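Local coordinates for protein CdiI toxin (Salmonella enterica subsp. enterica serovar Rubislaw str. ATCC 10717, PDB 4ZQU) that acts as the immunity protein of a contact-dependent growth inhibition system, neutralizing its cognate CdiA-CT toxin, at residues S7-V12 with D121-H126; I129-T134 with D151-S156. All blocks are in the same frame, centred on the assembly; numbering follows the deposited sequence. Where two conformers were deposited one is given.

Interaction 1. Residues S7-V12 with D121-H126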
ATOM      1  N   SER B   7     -10.644   4.370  12.574  1.00 32.08           N
ATOM      2  CA  SER B   7     -10.069   5.488  11.838  1.00 31.65           C
ATOM      3  C   SER B   7     -10.868   5.788  10.578  1.00 31.23           C
ATOM      4  O   SER B   7     -11.709   4.996  10.156  1.00 30.43           O
ATOM      5  CB  SER B   7      -8.611   5.203  11.465  1.00 30.95           C
ATOM      6  OG  SER B   7      -7.848   4.822  12.595  1.00 32.34           O
ATOM      7  N   ALA B   8     -10.591   6.945   9.988  1.00 31.33           N
ATOM      8  CA  ALA B   8     -11.177   7.334   8.713  1.00 28.14           C
ATOM      9  C   ALA B   8     -10.071   7.828   7.790  1.00 26.69           C
ATOM     10  O   ALA B   8      -9.113   8.459   8.240  1.00 26.78           O
ATOM     11  CB  ALA B   8     -12.237   8.404   8.911  1.00 28.20           C
ATOM     12  N   TRP B   9     -10.196   7.537   6.502  1.00 27.54           N
ATOM     13  CA  TRP B   9      -9.133   7.860   5.561  1.00 25.84           C
ATOM     14  C   TRP B   9      -9.621   8.649   4.354  1.00 24.83           C
ATOM     15  O   TRP B   9     -10.817   8.751   4.088  1.00 24.25           O
ATOM     16  CB  TRP B   9      -8.443   6.582   5.077  1.00 23.13           C
ATOM     17  CG  TRP B   9      -7.868   5.741   6.171  1.00 22.44           C
ATOM     18  CD1 TRP B   9      -6.603   5.804   6.673  1.00 22.97           C
ATOM     19  CD2 TRP B   9      -8.534   4.697   6.891  1.00 20.98           C
ATOM     20  NE1 TRP B   9      -6.439   4.867   7.663  1.00 24.59           N
ATOM     21  CE2 TRP B   9      -7.609   4.176   7.818  1.00 24.22           C
ATOM     22  CE3 TRP B   9      -9.821   4.156   6.844  1.00 23.86           C
ATOM     23  CZ2 TRP B   9      -7.932   3.139   8.690  1.00 24.77           C
ATOM     24  CZ3 TRP B   9     -10.139   3.129   7.711  1.00 25.60           C
ATOM     25  CH2 TRP B   9      -9.198   2.630   8.622  1.00 25.58           C
ATOM     26  N   ALA B  10      -8.661   9.205   3.630  1.00 26.19           N
ATOM     27  CA  ALA B  10      -8.917   9.900   2.384  1.00 28.29           C
ATOM     28  C   ALA B  10      -7.595  10.007   1.643  1.00 29.95           C
ATOM     29  O   ALA B  10      -6.535   9.804   2.235  1.00 31.20           O
ATOM     30  CB  ALA B  10      -9.519  11.274   2.634  1.00 28.80           C
ATOM     31  N   SER B  11      -7.652  10.315   0.352  0.90 30.32           N
ATOM     32  CA  SER B  11      -6.434  10.459  -0.437  0.90 30.50           C
ATOM     33  C   SER B  11      -6.507  11.664  -1.369  0.90 32.50           C
ATOM     34  O   SER B  11      -7.540  11.916  -1.994  0.90 32.01           O
ATOM     35  CB  SER B  11      -6.164   9.186  -1.240  0.90 29.06           C
ATOM     36  OG  SER B  11      -4.852   9.192  -1.776  0.90 28.00           O
ATOM     37  N   VAL B  12      -5.403  12.400  -1.461  1.00 32.48           N
ATOM     38  CA  VAL B  12      -5.344  13.604  -2.275  1.00 33.95           C
ATOM     39  C   VAL B  12      -4.333  13.479  -3.410  1.00 35.43           C
ATOM     40  O   VAL B  12      -3.155  13.203  -3.179  1.00 34.60           O
ATOM     41  CB  VAL B  12      -4.986  14.835  -1.416  1.00 32.15           C
ATOM     42  CG1 VAL B  12      -4.842  16.072  -2.290  1.00 31.99           C
ATOM     43  CG2 VAL B  12      -6.037  15.054  -0.346  1.00 32.37           C
ATOM     44  N   ASP B 121      -1.562  11.369   1.953  1.00 33.03           N
ATOM     45  CA  ASP B 121      -2.432  10.460   2.688  1.00 30.71           C
ATOM     46  C   ASP B 121      -3.088  11.170   3.866  1.00 32.49           C
ATOM     47  O   ASP B 121      -2.431  11.912   4.588  1.00 34.24           O
ATOM     48  CB  ASP B 121      -1.641   9.255   3.194  1.00 29.71           C
ATOM     49  CG  ASP B 121      -0.774   8.635   2.119  1.00 30.44           C
ATOM     50  OD1 ASP B 121      -1.257   8.481   0.977  1.00 31.45           O
ATOM     51  OD2 ASP B 121       0.393   8.308   2.418  1.00 31.36           O
ATOM     52  N   ILE B 122      -4.381  10.937   4.062  1.00 31.82           N
ATOM     53  CA  ILE B 122      -5.086  11.489   5.212  1.00 30.64           C
ATOM     54  C   ILE B 122      -5.682  10.367   6.062  1.00 29.42           C
ATOM     55  O   ILE B 122      -6.372   9.488   5.550  1.00 28.74           O
ATOM     56  CB  ILE B 122      -6.208  12.467   4.790  1.00 30.63           C
ATOM     57  CG1 ILE B 122      -5.623  13.802   4.325  1.00 31.42           C
ATOM     58  CG2 ILE B 122      -7.159  12.725   5.945  1.00 31.86           C
ATOM     59  CD1 ILE B 122      -5.175  13.820   2.891  1.00 32.65           C
ATOM     60  N   CYS B 123      -5.389  10.396   7.360  1.00 31.12           N
ATOM     61  CA  CYS B 123      -5.971   9.463   8.318  1.00 29.94           C
ATOM     62  C   CYS B 123      -6.464  10.234   9.541  1.00 30.24           C
ATOM     63  O   CYS B 123      -5.856  11.223   9.937  1.00 31.21           O
ATOM     64  CB  CYS B 123      -4.954   8.398   8.729  1.00 30.24           C
ATOM     65  SG  CYS B 123      -5.567   7.211   9.937  1.00 41.21           S
ATOM     66  N   CYS B 124      -7.566   9.790  10.133  1.00 28.75           N
ATOM     67  CA  CYS B 124      -8.133  10.488  11.280  1.00 28.73           C
ATOM     68  C   CYS B 124      -8.684   9.512  12.309  1.00 29.66           C
ATOM     69  O   CYS B 124      -9.392   8.573  11.968  1.00 29.15           O
ATOM     70  CB  CYS B 124      -9.236  11.453  10.828  1.00 26.93           C
ATOM     71  SG  CYS B 124     -10.176  12.229  12.164  1.00 38.61           S
ATOM     72  N   ASN B 125      -8.345   9.733  13.571  1.00 31.81           N
ATOM     73  CA  ASN B 125      -8.953   8.977  14.654  1.00 35.18           C
ATOM     74  C   ASN B 125      -9.234   9.883  15.845  1.00 37.82           C
ATOM     75  O   ASN B 125      -9.275  11.107  15.707  1.00 37.34           O
ATOM     76  CB  ASN B 125      -8.069   7.793  15.067  1.00 36.45           C
ATOM     77  CG  ASN B 125      -6.641   8.199  15.395  1.00 37.40           C
ATOM     78  OD1 ASN B 125      -6.356   9.359  15.696  1.00 39.64           O
ATOM     79  ND2 ASN B 125      -5.733   7.230  15.350  1.00 36.74           N
ATOM     80  N   HIS B 126      -9.427   9.280  17.012  1.00 39.89           N
ATOM     81  CA  HIS B 126      -9.722  10.037  18.222  1.00 40.95           C
ATOM     82  C   HIS B 126      -8.535  10.899  18.635  1.00 41.42           C
ATOM     83  O   HIS B 126      -8.696  11.898  19.333  1.00 41.99           O
ATOM     84  CB  HIS B 126     -10.100   9.089  19.359  1.00 44.91           C
ATOM     85  CG  HIS B 126      -9.013   8.126  19.728  1.00 49.51           C
ATOM     86  ND1 HIS B 126      -7.932   8.488  20.508  1.00 51.14           N
ATOM     87  CD2 HIS B 126      -8.832   6.823  19.417  1.00 52.12           C
ATOM     88  CE1 HIS B 126      -7.138   7.442  20.663  1.00 52.35           C
ATOM     89  NE2 HIS B 126      -7.660   6.421  20.012  1.00 53.18           N
TER
HETATM   90  O   HOH W   1      -5.152   5.255  13.127  1.00 44.39           O
HETATM   91  O   HOH W   2      -3.549   7.621   0.503  1.00 32.32           O
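Trp9 and Cys123 face each other as a non-hydrogen-bonded pair where strands 8-12 and 121-124 run antiparallel inside the antiparallel sheet of the immunity protein. The thiol makes a sulfur-aromatic contact with the indole: Cys123 SG lies 3.4 Å from Trp9 NE1, set obliquely to the ring. Cys123 SG is anti to its backbone N (chi1 179°), which carries it beside the pyrrole part of the indole. Ser7 CB rests on one face of the same ring, 3.5 Å above its plane and toward the rim. Ala8 with Cys124 and Ala10 with Ile122 are the hydrogen-bonded pairs, two N-H to O=C bonds each. Their side chains share the face that helix 47-59 covers through Leu58. Farther along, Val12 CG2 reaches Ile122 CD1 at 3.6 Å, the two side chains crossing at a slant. Trp9 is positioned by Ser61, whose OG bonds its backbone N, and by Tyr24 of strand 19-26 and Phe63 packed against it. Asp121 forms a salt bridge through OD2 to Lys70 of the CdiA-CT toxin chain. Ser7 OG, bonded to Val5 O, and Asn125, whose OD1 accepts from Asp127 N, share a water 2.8 Å from Ser7 OG and weakly bonded to Asn125 ND2.

Interaction 2. Residues I129-T134 with D151-S156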
ATOM      1  N   ILE B 129      -5.420  14.149  13.434  1.00 35.67           N
ATOM      2  CA  ILE B 129      -5.543  14.077  11.983  1.00 33.64           C
ATOM      3  C   ILE B 129      -4.153  14.102  11.355  1.00 34.67           C
ATOM      4  O   ILE B 129      -3.415  15.076  11.501  1.00 34.75           O
ATOM      5  CB  ILE B 129      -6.381  15.238  11.420  1.00 33.01           C
ATOM      6  CG1 ILE B 129      -7.776  15.246  12.048  1.00 31.96           C
ATOM      7  CG2 ILE B 129      -6.469  15.142   9.907  1.00 33.59           C
ATOM      8  CD1 ILE B 129      -8.610  16.448  11.662  1.00 30.26           C
ATOM      9  N   THR B 130      -3.793  13.029  10.660  1.00 35.39           N
ATOM     10  CA  THR B 130      -2.459  12.922  10.083  1.00 35.42           C
ATOM     11  C   THR B 130      -2.475  13.078   8.565  1.00 34.53           C
ATOM     12  O   THR B 130      -3.131  12.312   7.855  1.00 32.95           O
ATOM     13  CB  THR B 130      -1.801  11.575  10.439  1.00 35.12           C
ATOM     14  OG1 THR B 130      -1.808  11.399  11.861  1.00 36.49           O
ATOM     15  CG2 THR B 130      -0.366  11.536   9.934  1.00 35.73           C
ATOM     16  N   ILE B 131      -1.746  14.076   8.078  1.00 34.82           N
ATOM     17  CA  ILE B 131      -1.598  14.301   6.647  1.00 34.19           C
ATOM     18  C   ILE B 131      -0.162  13.984   6.242  1.00 35.52           C
ATOM     19  O   ILE B 131       0.780  14.654   6.676  1.00 38.07           O
ATOM     20  CB  ILE B 131      -1.961  15.748   6.257  1.00 32.89           C
ATOM     21  CG1 ILE B 131      -3.281  16.159   6.918  1.00 29.79           C
ATOM     22  CG2 ILE B 131      -2.049  15.884   4.745  1.00 32.71           C
ATOM     23  CD1 ILE B 131      -3.738  17.557   6.564  1.00 29.27           C
ATOM     24  N   SER B 132       0.000  12.956   5.415  1.00 33.40           N
ATOM     25  CA  SER B 132       1.321  12.415   5.115  1.00 34.26           C
ATOM     26  C   SER B 132       1.715  12.615   3.655  1.00 34.15           C
ATOM     27  O   SER B 132       1.045  12.119   2.753  1.00 31.93           O
ATOM     28  CB  SER B 132       1.369  10.926   5.469  1.00 34.67           C
ATOM     29  OG  SER B 132       2.670  10.393   5.280  1.00 37.85           O
ATOM     30  N   PRO B 133       2.818  13.341   3.420  1.00 37.36           N
ATOM     31  CA  PRO B 133       3.327  13.531   2.060  1.00 39.94           C
ATOM     32  C   PRO B 133       4.012  12.269   1.531  1.00 42.36           C
ATOM     33  O   PRO B 133       4.304  11.353   2.302  1.00 41.29           O
ATOM     34  CB  PRO B 133       4.324  14.679   2.221  1.00 41.29           C
ATOM     35  CG  PRO B 133       4.821  14.534   3.621  1.00 40.09           C
ATOM     36  CD  PRO B 133       3.658  14.017   4.426  1.00 38.14           C
ATOM     37  N   THR B 134       4.255  12.224   0.224  1.00 44.93           N
ATOM     38  CA  THR B 134       4.896  11.068  -0.393  1.00 44.08           C
ATOM     39  C   THR B 134       6.020  11.481  -1.334  1.00 47.31           C
ATOM     40  O   THR B 134       6.165  12.657  -1.669  1.00 48.42           O
ATOM     41  CB  THR B 134       3.893  10.213  -1.198  1.00 40.03           C
ATOM     42  OG1 THR B 134       3.305  11.010  -2.235  1.00 38.85           O
ATOM     43  CG2 THR B 134       2.798   9.671  -0.296  1.00 37.51           C
ATOM     44  N   ASP B 151       8.023  14.363   8.620  1.00 66.11           N
ATOM     45  CA  ASP B 151       7.518  15.412   7.746  1.00 62.46           C
ATOM     46  C   ASP B 151       5.998  15.387   7.607  1.00 56.80           C
ATOM     47  O   ASP B 151       5.435  16.152   6.827  1.00 54.64           O
ATOM     48  CB  ASP B 151       8.171  15.307   6.370  1.00 63.32           C
ATOM     49  CG  ASP B 151       7.843  14.011   5.669  1.00 62.36           C
ATOM     50  OD1 ASP B 151       7.881  13.998   4.424  1.00 61.42           O
ATOM     51  OD2 ASP B 151       7.545  13.012   6.359  1.00 62.15           O
ATOM     52  N   ASN B 152       5.337  14.516   8.361  1.00 54.84           N
ATOM     53  CA  ASN B 152       3.879  14.473   8.349  1.00 50.15           C
ATOM     54  C   ASN B 152       3.274  15.708   8.997  1.00 48.82           C
ATOM     55  O   ASN B 152       3.810  16.240   9.971  1.00 52.18           O
ATOM     56  CB  ASN B 152       3.359  13.221   9.059  1.00 49.11           C
ATOM     57  CG  ASN B 152       3.667  11.949   8.299  1.00 48.93           C
ATOM     58  OD1 ASN B 152       3.988  11.980   7.113  1.00 49.78           O
ATOM     59  ND2 ASN B 152       3.552  10.814   8.980  1.00 48.88           N
ATOM     60  N   VAL B 153       2.155  16.164   8.447  1.00 39.07           N
ATOM     61  CA  VAL B 153       1.407  17.252   9.052  1.00 37.90           C
ATOM     62  C   VAL B 153       0.365  16.681  10.001  1.00 36.16           C
ATOM     63  O   VAL B 153      -0.657  16.151   9.572  1.00 35.31           O
ATOM     64  CB  VAL B 153       0.723  18.129   7.994  1.00 37.82           C
ATOM     65  CG1 VAL B 153      -0.119  19.207   8.663  1.00 38.29           C
ATOM     66  CG2 VAL B 153       1.764  18.750   7.080  1.00 38.89           C
ATOM     67  N   ILE B 154       0.636  16.781  11.297  1.00 36.64           N
ATOM     68  CA  ILE B 154      -0.272  16.261  12.308  1.00 34.89           C
ATOM     69  C   ILE B 154      -1.086  17.394  12.922  1.00 35.10           C
ATOM     70  O   ILE B 154      -0.527  18.358  13.447  1.00 37.36           O
ATOM     71  CB  ILE B 154       0.486  15.516  13.416  1.00 36.67           C
ATOM     72  CG1 ILE B 154       1.569  14.623  12.810  1.00 34.68           C
ATOM     73  CG2 ILE B 154      -0.480  14.701  14.262  1.00 36.72           C
ATOM     74  CD1 ILE B 154       2.446  13.949  13.837  1.00 36.17           C
ATOM     75  N   LEU B 155      -2.406  17.271  12.851  1.00 33.92           N
ATOM     76  CA  LEU B 155      -3.299  18.310  13.346  1.00 36.07           C
ATOM     77  C   LEU B 155      -4.192  17.790  14.462  1.00 37.93           C
ATOM     78  O   LEU B 155      -4.436  16.587  14.565  1.00 36.35           O
ATOM     79  CB  LEU B 155      -4.164  18.860  12.211  1.00 34.85           C
ATOM     80  CG  LEU B 155      -3.427  19.363  10.970  1.00 34.52           C
ATOM     81  CD1 LEU B 155      -4.424  19.765   9.899  1.00 34.80           C
ATOM     82  CD2 LEU B 155      -2.513  20.525  11.316  1.00 35.06           C
ATOM     83  N   SER B 156      -4.673  18.705  15.295  1.00 40.71           N
ATOM     84  CA  SER B 156      -5.605  18.364  16.359  1.00 42.37           C
ATOM     85  C   SER B 156      -6.921  17.868  15.766  1.00 43.45           C
ATOM     86  O   SER B 156      -7.284  18.244  14.652  1.00 41.77           O
ATOM     87  CB  SER B 156      -5.847  19.576  17.264  1.00 42.35           C
ATOM     88  OG  SER B 156      -6.748  19.271  18.312  1.00 42.16           O
TER
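Ile129 pairs with Leu155 at the start of an antiparallel ladder in which the short strand 153-155 lies alongside strand 129-133. Two backbone bonds join them, Leu155 N to Ile129 O being nearly straight at 171°. The Ile129 side chain reaches on past its partner, and its CD1 packs 3.7 Å from Ser156 O, the acceptor of a hydrogen bond with Ser159 OG. On its own face, Ile129 packs against Ile164 of helix 161-172.

Thr130 points to the other side of the sheet, opposite Ile154 in a non-hydrogen-bonded pair. Its CG2, anti to the backbone N, meets Asn152 rather than Ile154, with Asn152 ND2 4.1 Å away.

Ile131 repeats the two-bond pattern with Val153, and the bond from Val153 N to Ile131 O measures 2.7 Å. Ile131 CB sits 4.0 Å from Val153 CB, while Ile131 CD1 touches Leu155 CD1 as those two side chains cross. Ala171 of helix 161-172 packs on both Ile131 and Val153, so the paired strands form one apolar surface against that helix.

At Ser132 a side-chain bond takes over: Ser132 OG donates to Asn152 OD1 over 2.8 Å. Ser132 OG stands anti to its backbone N (chi1 -176°), and it approaches from above the amide plane, 43° out of it. Lys70 of the CdiA-CT toxin chain hydrogen-bonds the carbonyl oxygen of the next residue, Pro133, bringing the toxin to this part of strand 129-138.

Pro133 packs with its ring atoms CG and CD on Asp151 and Asn152. The ring and Asp151 run by one another in opposing senses; Asp151 OD1, which Thr145 OG1 hydrogen-bonds, lies 3.2 Å from Pro133 CG, and Asn152 OD1 is 3.4 Å from Pro133 CD.

In the fold
Both contacts belong to one antiparallel sheet, their centres about 10 Å apart, and they come in series along the chain: both segments of interaction 1 precede those of interaction 2. Strands 118-124 and 129-138, consecutive in sequence and neighbours in the sheet, join them. Across that seam Asp121 O and Cys123 O probably accept hydrogen bonds from Ser132 N and Thr130 N, and Cys124 SG packs on Ile129 CG1. The local strand order is therefore 8-14, 118-124, 129-138, 153-155. Helix 47-59 covers one face of interaction 1, and helix 161-172 one face of interaction 2. Lys70 of the toxin chain reaches both, through Asp121 and Pro133, so the seam contributes to toxin binding.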